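Local coordinates for uncharacterized protein (Clostridium sporogenes, PDB 4Q0Y), which is of unknown function but adopts a hot-dog, thioesterase-like fold and assembles as a two-chain unit, at residues S10-F16 and S69-N75; Y88-Y92 and I104-G108; E99-Y103 and V114-T120; I5-I11 and L36-K40; Y92-G96 and L123-F127. All coordinates share one frame; numbering follows the deposited sequence.

Interaction 1 (S10-F16 and S69-N75); sequences SIDVFKF and SYHIQPN
The imidazole of H71 turns its edge onto one face of the F16 ring, a T-shaped pair with planes at 68° in which NE2 of H71 sits over the centre of the F16 ring. CG of F16 is anti to its backbone N (chi1 -161°), which brings the ring back across the neighbouring strand. V13, F14, Y70 and H71 belong to two antiparallel neighbours, 10-15 and 69-75, of the curved sheet of the hot-dog-like fold; F16 follows the first. On one face of the Y70 ring lies V13 CG1, a CH-pi contact 3.6 Å from the ring centroid, while the F14 ring receives the H71 carbonyl O at its edge. S10, D12 and F14 form hydrogen-bonded pairs with N75, Q73 and H71. I11 and V13 form non-hydrogen-bonded pairs with P74 and I72, their side chains on the face that carries helix 33-44. H71 also stacks on Y92 of the next strand, and D12 OD1 forms a salt bridge with K26. At the far end N75 ND2 donates to S10 OG at 3.0 Å and, from above the carboxylate plane, to D12 OD2 at 3.0 Å, while N75 OD1 accepts from Q73 NE2 at 2.9 Å.

Interaction 2 (Y88-Y92 and I104-G108); sequences YFLLY and IIFSG
Three backbone hydrogen bonds join L90-Y92 to I105-S107. Y92 and I105 form a hydrogen-bonded antiparallel pair, and one further bond runs from S107 N to L90 O at 2.9 Å. This is the hairpin of strands 83-95 and 102-106 within the antiparallel sheet of the hot-dog-like fold.

Aromatic and apolar contacts gather on the face that carries L91 and F106, the face against helix 33-44. The edge of F106 points at the face of F89, a T-shaped pair with planes at 84° and centroids 5.5 Å apart. L91 lies alongside F106 and sets CD2 over one face of its ring, 3.6 Å from the centroid, while CD1 of L91 reaches CG2 of I104 at 4.1 Å. M43 of the helix touches F89, L91 and F106.

Polar side-chain contacts lie on the other face. With CG of Y92 beside its own backbone N (chi1 -41°), the ring passes I105 CG2 and carries OH to S107, just past the strand, where Y92 OH meets S107 OG at 2.8 Å. A water joins Y92 OH to G108 N.

The L91-F106 face is wholly apolar, whereas the Y92 face adds a hydroxyl pair and a water to its apolar packing, which implies that side-chain hydrogen bonding between the two segments is confined to that side.

Interaction 3 (E99-Y103 and V114-T120); sequences EGKSY and VLDKNNT
S102 sends its side chain toward T120 on the first turn of helix 117-126. Its CB lies 3.4 Å from T120 OG1; beyond it, OG donates a short hydrogen bond to that same hydroxyl, 2.6 Å from S102 OG to T120 OG1. S102 OG is held from a second direction by G96 N, and this leaves its proton for the threonine. With OG anti to the carbonyl carbon (chi1 -60°), the hydroxyl reaches both partners. T120 OG1 in turn sits within reach of both G100 O, at 2.8 Å, and D116 O, at 3.2 Å.

The contact lies at the open end of the beta hairpin of strands 102-106 and 112-115, where the second strand leads through D116 into helix 117-126. S102 and L115 make a hydrogen-bonded antiparallel pair, and Y103 lies beside V114, whose CG2 makes an off-centre CH-pi contact with the tyrosine ring. D116 is the N-cap: its OD1 accepts from N119 N at 3.1 Å, nearly along the C-O axis of the carboxylate. G100 O also meets K117 CA. K117 then stretches its extended chain along the loop, bringing CE to 3.1 Å from E99 O.

Interaction 4 (I5-I11 and L36-K40); sequences ISSLSSI and LSKFK
This is a buried strand-on-helix packing contact: strand 5-11 lies against helix 36-40, part of the helix that covers the concave side of the sheet in the hot-dog-like fold. The short segment axes approach to 7.9 Å at an angle of 139°. L8, midway along the strand segment, meets L36, CB to CB at 4.1 Å, and L36 then divides its branches. CD1 lies against the carbonyl oxygens of L8 and S9, while CD2 slides past I11 in the opposite direction and touches its CG1 at 3.6 Å. L8 CD2 meets the edge of the F39 ring in its plane, 3.8 Å from CD2 of F39, and I11 CD1 approaches the same ring obliquely. The other L8 branch, CD1, rests on K40 CB.

K40 runs along this apolar surface with CG anti to its backbone N (chi1 -177°), passes I5 CG2, and bends at chi3 (110°) to reach a polar end. There NZ bonds to E4 of the second subunit, so this end of the contact is part of the interface between the subunits. A water links it to I5 O. Beside the classic beta bulge that S6 and S7 form opposite K77, K40 NZ donates to S6 O at 2.9 Å from above the carbonyl plane.

Interaction 5 (Y92-G96 and L123-F127); sequences YILVG and LKEIF
I93 and V95 point from their strand toward helix 123-126 and meet it with different branches. Both gamma branches of V95 reach L123 CB, CG1 at 3.7 Å and CG2 at 4.1 Å. CG1, anti to the backbone N of V95 (chi1 -179°), also touches the aliphatic part of K124 at its CG, 3.8 Å away. I93 works through its tip. Its CD1 touches L123 CD2 at 3.9 Å, the two chains crossing at a slant, and approaches F127 CE2 from the opposite direction at 4.0 Å. The F127 ring, set just where the chain leaves the helix, meets both I93 and V95 obliquely, and I126 CG2 lies over one of its faces.

In the hot-dog-like fold this packs helix 117-126 on the central strand 83-95, with F39 of the other helix also touching L123. Every contact across the pair is between carbon atoms, which implies that shape and the burial of apolar surface, rather than directional bonds, hold the helix here.

From the N terminus, strand 4-15 first meets helix 33-44 in interaction 4, closing a loop of 24 residues. The same strand pairs with strand 68-80 in interaction 1 (52 residues), which shares S10 and I11 with interaction 4 and crosses it. Strand 83-95 follows, bonded to strand 68-80. It pairs with strand 102-106 in interaction 2 (11 residues) and carries helix 117-126 in interaction 5 (26 residues), the two sharing Y92. Interaction 3 (10 residues) crosses interaction 2 and is nested inside interaction 5. Interactions 1, 2 and 3 thus join adjacent strands of one sheet, 3 also reaching the start of helix 117-126, while 4 and 5 place two helices on it, linked by K38 and E125.

Interaction 1 (S10-F16 and S69-N75)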
# COMPACT_ATOMS: atom_id res chain seq x y z
N SER B 10 -3.61 12.28 8.74
CA SER B 10 -3.89 11.82 10.10
C SER B 10 -5.15 10.97 10.13
O SER B 10 -5.92 10.97 9.15
CB SER B 10 -4.08 12.99 11.06
OG SER B 10 -5.18 13.78 10.67
N ILE B 11 -5.36 10.28 11.25
CA ILE B 11 -6.63 9.63 11.55
C ILE B 11 -7.08 10.07 12.94
O ILE B 11 -6.43 9.75 13.92
CB ILE B 11 -6.55 8.08 11.52
CG1 ILE B 11 -6.01 7.54 10.18
CG2 ILE B 11 -7.92 7.48 11.83
CD1 ILE B 11 -5.55 6.10 10.22
N ASP B 12 -8.19 10.80 13.03
CA ASP B 12 -8.79 11.14 14.32
C ASP B 12 -9.54 9.91 14.84
O ASP B 12 -10.24 9.25 14.07
CB ASP B 12 -9.73 12.32 14.20
CG ASP B 12 -9.01 13.58 13.84
OD1 ASP B 12 -8.12 13.96 14.60
OD2 ASP B 12 -9.32 14.20 12.81
N VAL B 13 -9.38 9.63 16.13
CA VAL B 13 -9.91 8.42 16.74
C VAL B 13 -10.87 8.82 17.87
O VAL B 13 -10.52 9.63 18.75
CB VAL B 13 -8.81 7.51 17.29
CG1 VAL B 13 -9.40 6.22 17.89
CG2 VAL B 13 -7.79 7.20 16.19
N PHE B 14 -12.06 8.23 17.85
CA PHE B 14 -13.16 8.52 18.77
C PHE B 14 -13.70 7.24 19.38
O PHE B 14 -13.58 6.17 18.78
CB PHE B 14 -14.31 9.22 18.04
CG PHE B 14 -13.92 10.50 17.35
CD1 PHE B 14 -13.35 10.48 16.05
CD2 PHE B 14 -14.14 11.73 17.96
CE1 PHE B 14 -13.00 11.65 15.39
CE2 PHE B 14 -13.77 12.91 17.29
CZ PHE B 14 -13.21 12.86 16.01
N LYS B 15 -14.32 7.36 20.56
CA LYS B 15 -14.90 6.22 21.24
C LYS B 15 -16.08 5.68 20.46
O LYS B 15 -16.92 6.44 19.99
CB LYS B 15 -15.34 6.60 22.65
CG LYS B 15 -15.79 5.44 23.49
CD LYS B 15 -15.94 5.89 24.93
CE LYS B 15 -16.42 4.78 25.80
NZ LYS B 15 -15.51 3.60 25.77
N PHE B 16 -16.13 4.36 20.29
CA PHE B 16 -17.22 3.70 19.58
C PHE B 16 -18.43 3.68 20.52
O PHE B 16 -18.52 2.81 21.38
CB PHE B 16 -16.78 2.29 19.15
CG PHE B 16 -17.59 1.68 18.04
CD1 PHE B 16 -18.98 1.53 18.16
CD2 PHE B 16 -16.97 1.20 16.90
CE1 PHE B 16 -19.72 0.95 17.14
CE2 PHE B 16 -17.71 0.59 15.88
CZ PHE B 16 -19.08 0.50 16.00
N SER B 69 -12.29 -1.22 18.99
CA SER B 69 -13.49 -0.66 18.35
C SER B 69 -13.39 0.86 18.46
O SER B 69 -13.28 1.39 19.56
CB SER B 69 -14.82 -1.16 18.93
OG SER B 69 -14.80 -2.55 19.10
N TYR B 70 -13.42 1.52 17.32
CA TYR B 70 -13.33 2.98 17.25
C TYR B 70 -14.19 3.54 16.15
O TYR B 70 -14.56 2.84 15.19
CB TYR B 70 -11.89 3.39 16.99
CG TYR B 70 -10.90 3.07 18.08
CD1 TYR B 70 -11.02 3.65 19.35
CD2 TYR B 70 -9.78 2.26 17.83
CE1 TYR B 70 -10.11 3.38 20.35
CE2 TYR B 70 -8.84 2.00 18.83
CZ TYR B 70 -9.02 2.54 20.09
OH TYR B 70 -8.12 2.30 21.10
N HIS B 71 -14.54 4.82 16.30
CA HIS B 71 -15.01 5.63 15.19
C HIS B 71 -13.80 6.42 14.78
O HIS B 71 -13.12 6.98 15.63
CB HIS B 71 -16.14 6.55 15.62
CG HIS B 71 -17.44 5.84 15.82
ND1 HIS B 71 -18.65 6.50 15.90
CD2 HIS B 71 -17.73 4.52 15.96
CE1 HIS B 71 -19.62 5.63 16.08
NE2 HIS B 71 -19.09 4.42 16.10
N ILE B 72 -13.52 6.43 13.47
CA ILE B 72 -12.33 7.05 12.95
C ILE B 72 -12.62 7.95 11.76
O ILE B 72 -13.54 7.71 10.96
CB ILE B 72 -11.23 6.01 12.56
CG1 ILE B 72 -11.71 5.08 11.43
CG2 ILE B 72 -10.83 5.21 13.79
CD1 ILE B 72 -10.62 4.17 10.89
N GLN B 73 -11.81 9.01 11.67
CA GLN B 73 -11.88 10.00 10.60
C GLN B 73 -10.49 10.09 9.98
O GLN B 73 -9.66 10.87 10.47
CB GLN B 73 -12.35 11.35 11.13
CG GLN B 73 -12.45 12.44 10.05
CD GLN B 73 -12.78 13.80 10.64
OE1 GLN B 73 -13.62 13.93 11.54
NE2 GLN B 73 -12.10 14.82 10.14
N PRO B 74 -10.24 9.30 8.92
CA PRO B 74 -9.01 9.49 8.16
C PRO B 74 -9.11 10.78 7.35
O PRO B 74 -10.12 11.00 6.65
CB PRO B 74 -8.95 8.26 7.23
CG PRO B 74 -10.34 7.79 7.13
CD PRO B 74 -10.98 8.10 8.46
N ASN B 75 -8.09 11.62 7.49
CA ASN B 75 -7.98 12.88 6.79
C ASN B 75 -6.98 12.66 5.67
O ASN B 75 -5.87 12.19 5.90
CB ASN B 75 -7.51 13.96 7.75
CG ASN B 75 -8.52 14.19 8.84
OD1 ASN B 75 -9.67 14.54 8.55
ND2 ASN B 75 -8.15 13.91 10.07
O HOH W 1 -14.02 2.95 21.59

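Interaction 2 (Y88-Y92 and I104-G108)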
# COMPACT_ATOMS: atom_id res chain seq x y z
N TYR B 88 -12.10 13.41 3.55
CA TYR B 88 -12.10 12.54 4.71
C TYR B 88 -13.20 11.50 4.58
O TYR B 88 -14.10 11.61 3.73
CB TYR B 88 -12.29 13.33 6.01
CG TYR B 88 -13.59 14.07 6.11
CD1 TYR B 88 -13.75 15.36 5.57
CD2 TYR B 88 -14.71 13.45 6.70
CE1 TYR B 88 -14.98 16.02 5.63
CE2 TYR B 88 -15.94 14.13 6.78
CZ TYR B 88 -16.06 15.39 6.23
OH TYR B 88 -17.26 16.03 6.30
N PHE B 89 -13.10 10.49 5.43
CA PHE B 89 -14.17 9.50 5.62
C PHE B 89 -14.55 9.50 7.09
O PHE B 89 -13.76 9.87 7.95
CB PHE B 89 -13.77 8.08 5.21
CG PHE B 89 -13.55 7.90 3.75
CD1 PHE B 89 -14.60 8.09 2.85
CD2 PHE B 89 -12.31 7.50 3.27
CE1 PHE B 89 -14.39 7.93 1.48
CE2 PHE B 89 -12.10 7.34 1.90
CZ PHE B 89 -13.13 7.56 1.01
N LEU B 90 -15.79 9.10 7.37
CA LEU B 90 -16.27 8.85 8.72
C LEU B 90 -16.59 7.35 8.75
O LEU B 90 -17.48 6.89 8.04
CB LEU B 90 -17.52 9.67 9.03
CG LEU B 90 -17.32 11.19 8.94
CD1 LEU B 90 -18.63 11.90 9.21
CD2 LEU B 90 -16.24 11.66 9.91
N LEU B 91 -15.80 6.61 9.52
CA LEU B 91 -15.88 5.15 9.56
C LEU B 91 -16.11 4.65 10.97
O LEU B 91 -15.64 5.25 11.93
CB LEU B 91 -14.60 4.54 9.02
CG LEU B 91 -14.06 5.05 7.69
CD1 LEU B 91 -12.69 4.43 7.43
CD2 LEU B 91 -15.02 4.71 6.57
N TYR B 92 -16.79 3.51 11.07
CA TYR B 92 -16.79 2.68 12.30
C TYR B 92 -15.86 1.52 12.00
O TYR B 92 -15.98 0.90 10.94
CB TYR B 92 -18.19 2.17 12.68
CG TYR B 92 -19.34 3.17 12.52
CD1 TYR B 92 -19.19 4.54 12.86
CD2 TYR B 92 -20.59 2.74 12.10
CE1 TYR B 92 -20.23 5.44 12.71
CE2 TYR B 92 -21.65 3.64 11.95
CZ TYR B 92 -21.46 4.99 12.25
OH TYR B 92 -22.50 5.87 12.13
N ILE B 104 -15.08 -2.72 8.54
CA ILE B 104 -15.10 -1.27 8.32
C ILE B 104 -16.51 -0.92 7.80
O ILE B 104 -16.97 -1.53 6.84
CB ILE B 104 -14.04 -0.84 7.30
CG1 ILE B 104 -12.64 -1.09 7.90
CG2 ILE B 104 -14.23 0.63 6.89
CD1 ILE B 104 -11.50 -0.97 6.91
N ILE B 105 -17.18 0.02 8.47
CA ILE B 105 -18.51 0.47 8.09
C ILE B 105 -18.42 1.97 7.78
O ILE B 105 -17.84 2.72 8.54
CB ILE B 105 -19.52 0.25 9.24
CG1 ILE B 105 -19.61 -1.24 9.64
CG2 ILE B 105 -20.91 0.80 8.89
CD1 ILE B 105 -20.28 -1.47 10.98
N PHE B 106 -19.03 2.39 6.68
CA PHE B 106 -19.02 3.81 6.31
C PHE B 106 -20.21 4.46 7.01
O PHE B 106 -21.35 4.11 6.73
CB PHE B 106 -19.07 3.97 4.79
CG PHE B 106 -17.76 3.69 4.11
CD1 PHE B 106 -17.30 2.39 3.97
CD2 PHE B 106 -16.95 4.72 3.66
CE1 PHE B 106 -16.07 2.12 3.39
CE2 PHE B 106 -15.72 4.46 3.07
CZ PHE B 106 -15.29 3.16 2.92
N SER B 107 -19.93 5.37 7.94
CA SER B 107 -20.93 6.06 8.77
C SER B 107 -21.97 6.76 7.90
O SER B 107 -21.62 7.39 6.89
CB SER B 107 -20.27 7.12 9.67
OG SER B 107 -21.25 7.79 10.46
N GLY B 108 -23.24 6.61 8.28
CA GLY B 108 -24.34 7.20 7.55
C GLY B 108 -24.73 6.45 6.28
O GLY B 108 -25.49 6.98 5.48
O HOH W 2 -19.40 7.47 5.25
O HOH W 3 -24.39 4.99 10.31

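Interaction 3 (E99-Y103 and V114-T120)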
# COMPACT_ATOMS: atom_id res chain seq x y z
N GLU B 99 -12.59 -14.90 15.38
CA GLU B 99 -12.12 -15.53 14.13
C GLU B 99 -10.99 -14.78 13.44
O GLU B 99 -10.58 -15.18 12.37
CB GLU B 99 -13.29 -15.70 13.17
CG GLU B 99 -14.40 -16.53 13.79
CD GLU B 99 -15.37 -17.06 12.76
OE1 GLU B 99 -15.70 -16.30 11.83
OE2 GLU B 99 -15.79 -18.22 12.90
N GLY B 100 -10.49 -13.70 14.05
CA GLY B 100 -9.42 -12.91 13.47
C GLY B 100 -9.88 -11.96 12.36
O GLY B 100 -9.03 -11.46 11.62
N LYS B 101 -11.19 -11.74 12.22
CA LYS B 101 -11.76 -10.84 11.21
C LYS B 101 -11.94 -9.42 11.73
O LYS B 101 -11.99 -9.18 12.95
CB LYS B 101 -13.13 -11.37 10.71
CG LYS B 101 -13.10 -12.73 10.00
CD LYS B 101 -12.18 -12.81 8.79
CE LYS B 101 -12.11 -14.23 8.23
NZ LYS B 101 -13.42 -14.70 7.70
N SER B 102 -12.03 -8.48 10.81
CA SER B 102 -12.32 -7.09 11.11
C SER B 102 -13.38 -6.55 10.19
O SER B 102 -13.61 -7.12 9.13
CB SER B 102 -11.05 -6.23 11.01
OG SER B 102 -10.06 -6.68 11.91
N TYR B 103 -13.99 -5.44 10.59
CA TYR B 103 -15.05 -4.77 9.82
C TYR B 103 -14.80 -3.28 9.73
O TYR B 103 -14.40 -2.65 10.70
CB TYR B 103 -16.40 -4.99 10.45
CG TYR B 103 -16.79 -6.45 10.52
CD1 TYR B 103 -16.34 -7.26 11.57
CD2 TYR B 103 -17.54 -7.04 9.52
CE1 TYR B 103 -16.67 -8.62 11.62
CE2 TYR B 103 -17.89 -8.39 9.57
CZ TYR B 103 -17.45 -9.17 10.62
OH TYR B 103 -17.78 -10.51 10.64
N VAL B 114 -15.77 -6.73 5.28
CA VAL B 114 -15.14 -7.65 6.21
C VAL B 114 -13.71 -7.87 5.69
O VAL B 114 -13.49 -7.99 4.49
CB VAL B 114 -15.90 -8.99 6.41
CG1 VAL B 114 -16.06 -9.78 5.13
CG2 VAL B 114 -15.21 -9.86 7.48
N LEU B 115 -12.75 -7.90 6.61
CA LEU B 115 -11.33 -8.05 6.30
C LEU B 115 -10.79 -9.33 6.95
O LEU B 115 -11.17 -9.65 8.08
CB LEU B 115 -10.55 -6.82 6.74
CG LEU B 115 -11.01 -5.48 6.13
CD1 LEU B 115 -12.10 -4.80 6.97
CD2 LEU B 115 -9.81 -4.54 5.94
N ASP B 116 -9.93 -10.04 6.23
CA ASP B 116 -9.35 -11.31 6.69
C ASP B 116 -8.27 -11.16 7.76
O ASP B 116 -7.91 -10.03 8.13
CB ASP B 116 -8.84 -12.13 5.48
CG ASP B 116 -7.56 -11.56 4.84
OD1 ASP B 116 -7.07 -10.45 5.19
OD2 ASP B 116 -7.05 -12.27 3.94
N LYS B 117 -7.72 -12.29 8.21
CA LYS B 117 -6.69 -12.28 9.26
C LYS B 117 -5.44 -11.43 8.94
O LYS B 117 -4.97 -10.72 9.82
CB LYS B 117 -6.27 -13.69 9.65
CG LYS B 117 -7.36 -14.43 10.38
CD LYS B 117 -6.90 -15.84 10.73
CE LYS B 117 -8.01 -16.60 11.41
NZ LYS B 117 -7.70 -18.03 11.65
N ASN B 118 -4.94 -11.52 7.70
CA ASN B 118 -3.79 -10.69 7.24
C ASN B 118 -4.02 -9.18 7.44
O ASN B 118 -3.19 -8.45 8.05
CB ASN B 118 -3.44 -10.97 5.75
CG ASN B 118 -2.74 -12.31 5.53
OD1 ASN B 118 -2.28 -12.98 6.46
ND2 ASN B 118 -2.61 -12.68 4.26
N ASN B 119 -5.17 -8.71 6.98
CA ASN B 119 -5.58 -7.32 7.17
C ASN B 119 -5.83 -6.94 8.62
O ASN B 119 -5.47 -5.84 9.05
CB ASN B 119 -6.79 -6.99 6.29
CG ASN B 119 -6.37 -6.77 4.86
OD1 ASN B 119 -5.59 -5.84 4.59
ND2 ASN B 119 -6.85 -7.59 3.95
N THR B 120 -6.43 -7.84 9.38
CA THR B 120 -6.63 -7.63 10.81
C THR B 120 -5.30 -7.42 11.54
O THR B 120 -5.22 -6.54 12.39
CB THR B 120 -7.43 -8.80 11.43
OG1 THR B 120 -8.75 -8.75 10.91
CG2 THR B 120 -7.50 -8.73 12.96

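Interaction 4 (I5-I11 and L36-K40)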
# COMPACT_ATOMS: atom_id res chain seq x y z
N ILE B 5 -7.03 7.51 -3.24
CA ILE B 5 -6.36 8.15 -2.10
C ILE B 5 -4.88 8.18 -2.38
O ILE B 5 -4.26 7.12 -2.60
CB ILE B 5 -6.56 7.44 -0.74
CG1 ILE B 5 -8.05 7.34 -0.39
CG2 ILE B 5 -5.82 8.18 0.40
CD1 ILE B 5 -8.36 6.33 0.71
N SER B 6 -4.31 9.38 -2.36
CA SER B 6 -2.87 9.55 -2.58
C SER B 6 -2.10 9.56 -1.29
O SER B 6 -0.95 9.10 -1.26
CB SER B 6 -2.53 10.80 -3.39
OG SER B 6 -3.17 11.93 -2.86
N SER B 7 -2.69 10.14 -0.23
CA SER B 7 -2.02 10.21 1.08
C SER B 7 -3.02 10.43 2.19
O SER B 7 -4.11 10.96 1.94
CB SER B 7 -0.97 11.32 1.10
OG SER B 7 -1.53 12.63 0.89
N LEU B 8 -2.64 10.03 3.41
CA LEU B 8 -3.36 10.39 4.65
C LEU B 8 -2.46 11.26 5.48
O LEU B 8 -1.28 10.96 5.61
CB LEU B 8 -3.68 9.17 5.50
CG LEU B 8 -4.95 8.42 5.17
CD1 LEU B 8 -4.97 7.90 3.76
CD2 LEU B 8 -5.09 7.29 6.17
N SER B 9 -3.02 12.32 6.05
CA SER B 9 -2.27 13.23 6.93
C SER B 9 -2.44 12.84 8.40
O SER B 9 -1.53 13.02 9.19
CB SER B 9 -2.68 14.67 6.69
OG SER B 9 -4.09 14.81 6.82
N SER B 10 -3.61 12.28 8.74
CA SER B 10 -3.89 11.82 10.10
C SER B 10 -5.15 10.97 10.13
O SER B 10 -5.92 10.97 9.15
CB SER B 10 -4.08 12.99 11.06
OG SER B 10 -5.18 13.78 10.67
N ILE B 11 -5.36 10.28 11.25
CA ILE B 11 -6.63 9.63 11.55
C ILE B 11 -7.08 10.07 12.94
O ILE B 11 -6.43 9.75 13.92
CB ILE B 11 -6.55 8.08 11.52
CG1 ILE B 11 -6.01 7.54 10.18
CG2 ILE B 11 -7.92 7.48 11.83
CD1 ILE B 11 -5.55 6.10 10.22
N LEU B 36 -0.18 5.33 8.89
CA LEU B 36 -1.02 6.00 7.88
C LEU B 36 -0.88 5.34 6.50
O LEU B 36 -1.90 5.10 5.81
CB LEU B 36 -0.73 7.49 7.81
CG LEU B 36 -1.05 8.28 9.09
CD1 LEU B 36 -0.57 9.70 8.94
CD2 LEU B 36 -2.54 8.23 9.43
N SER B 37 0.36 5.03 6.12
CA SER B 37 0.65 4.34 4.84
C SER B 37 -0.04 2.97 4.79
O SER B 37 -0.70 2.65 3.80
CB SER B 37 2.16 4.18 4.65
OG SER B 37 2.53 3.29 3.58
N LYS B 38 0.05 2.20 5.88
CA LYS B 38 -0.64 0.90 5.94
C LYS B 38 -2.17 1.03 5.85
O LYS B 38 -2.83 0.25 5.11
CB LYS B 38 -0.24 0.14 7.19
CG LYS B 38 1.18 -0.37 7.19
CD LYS B 38 1.57 -0.82 8.59
CE LYS B 38 2.97 -1.34 8.68
NZ LYS B 38 3.32 -1.78 10.07
N PHE B 39 -2.74 2.03 6.50
CA PHE B 39 -4.21 2.25 6.41
C PHE B 39 -4.64 2.70 5.01
O PHE B 39 -5.67 2.26 4.50
CB PHE B 39 -4.71 3.24 7.44
CG PHE B 39 -6.20 3.17 7.66
CD1 PHE B 39 -6.76 2.04 8.24
CD2 PHE B 39 -7.03 4.17 7.19
CE1 PHE B 39 -8.14 1.95 8.40
CE2 PHE B 39 -8.41 4.10 7.36
CZ PHE B 39 -8.97 2.99 7.96
N LYS B 40 -3.82 3.54 4.37
CA LYS B 40 -4.07 3.96 2.97
C LYS B 40 -4.22 2.75 2.06
O LYS B 40 -5.14 2.69 1.23
CB LYS B 40 -2.96 4.87 2.44
CG LYS B 40 -3.22 5.40 1.03
CD LYS B 40 -2.02 6.18 0.48
CE LYS B 40 -1.31 5.46 -0.64
NZ LYS B 40 -0.26 6.31 -1.26
O HOH W 4 -1.43 6.28 -3.99

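Interaction 5 (Y92-G96 and L123-F127)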
# COMPACT_ATOMS: atom_id res chain seq x y z
N TYR B 92 -16.79 3.51 11.07
CA TYR B 92 -16.79 2.68 12.30
C TYR B 92 -15.86 1.52 12.00
O TYR B 92 -15.98 0.90 10.94
CB TYR B 92 -18.19 2.17 12.68
CG TYR B 92 -19.34 3.17 12.52
CD1 TYR B 92 -19.19 4.54 12.86
CD2 TYR B 92 -20.59 2.74 12.10
CE1 TYR B 92 -20.23 5.44 12.71
CE2 TYR B 92 -21.65 3.64 11.95
CZ TYR B 92 -21.46 4.99 12.25
OH TYR B 92 -22.50 5.87 12.13
N ILE B 93 -14.95 1.21 12.92
CA ILE B 93 -14.01 0.11 12.70
C ILE B 93 -14.05 -0.85 13.88
O ILE B 93 -14.07 -0.40 15.03
CB ILE B 93 -12.59 0.62 12.35
CG1 ILE B 93 -11.74 -0.51 11.80
CG2 ILE B 93 -11.91 1.29 13.54
CD1 ILE B 93 -10.61 -0.03 10.92
N LEU B 94 -14.14 -2.15 13.57
CA LEU B 94 -14.18 -3.23 14.55
C LEU B 94 -13.05 -4.17 14.19
O LEU B 94 -13.09 -4.80 13.13
CB LEU B 94 -15.52 -3.93 14.47
CG LEU B 94 -16.75 -3.08 14.76
CD1 LEU B 94 -18.01 -3.86 14.38
CD2 LEU B 94 -16.78 -2.65 16.21
N VAL B 95 -12.02 -4.22 15.03
CA VAL B 95 -10.76 -4.90 14.70
C VAL B 95 -10.56 -6.15 15.56
O VAL B 95 -10.45 -6.03 16.78
CB VAL B 95 -9.52 -3.98 14.88
CG1 VAL B 95 -8.22 -4.70 14.50
CG2 VAL B 95 -9.67 -2.70 14.07
N GLY B 96 -10.47 -7.31 14.91
CA GLY B 96 -10.07 -8.53 15.57
C GLY B 96 -11.09 -9.20 16.45
O GLY B 96 -11.03 -9.10 17.69
N LEU B 123 -4.25 -3.94 10.83
CA LEU B 123 -5.10 -3.03 11.61
C LEU B 123 -4.72 -2.99 13.08
O LEU B 123 -4.71 -1.91 13.68
CB LEU B 123 -6.58 -3.36 11.45
CG LEU B 123 -7.15 -3.07 10.06
CD1 LEU B 123 -8.51 -3.73 9.94
CD2 LEU B 123 -7.23 -1.59 9.77
N LYS B 124 -4.37 -4.15 13.64
CA LYS B 124 -3.84 -4.23 15.01
C LYS B 124 -2.56 -3.41 15.20
O LYS B 124 -2.40 -2.76 16.23
CB LYS B 124 -3.67 -5.67 15.48
CG LYS B 124 -5.03 -6.34 15.71
CD LYS B 124 -5.00 -7.85 15.85
CE LYS B 124 -4.19 -8.32 17.04
NZ LYS B 124 -4.30 -9.80 17.18
N GLU B 125 -1.68 -3.40 14.19
CA GLU B 125 -0.48 -2.56 14.22
C GLU B 125 -0.83 -1.06 14.20
O GLU B 125 -0.25 -0.27 14.96
CB GLU B 125 0.49 -2.88 13.07
CG GLU B 125 1.11 -4.26 13.19
CD GLU B 125 1.78 -4.77 11.93
OE1 GLU B 125 1.86 -4.05 10.91
OE2 GLU B 125 2.18 -5.95 11.96
N ILE B 126 -1.76 -0.70 13.32
CA ILE B 126 -2.18 0.71 13.15
C ILE B 126 -2.84 1.28 14.42
O ILE B 126 -2.53 2.43 14.83
CB ILE B 126 -3.16 0.88 11.97
CG1 ILE B 126 -2.44 0.55 10.66
CG2 ILE B 126 -3.75 2.30 11.92
CD1 ILE B 126 -3.39 0.20 9.54
N PHE B 127 -3.70 0.48 15.04
CA PHE B 127 -4.49 0.92 16.19
C PHE B 127 -3.92 0.51 17.56
O PHE B 127 -4.58 0.70 18.58
CB PHE B 127 -5.96 0.53 16.00
CG PHE B 127 -6.61 1.27 14.88
CD1 PHE B 127 -6.94 2.63 15.05
CD2 PHE B 127 -6.77 0.69 13.62
CE1 PHE B 127 -7.46 3.35 14.00
CE2 PHE B 127 -7.28 1.41 12.57
CZ PHE B 127 -7.64 2.75 12.76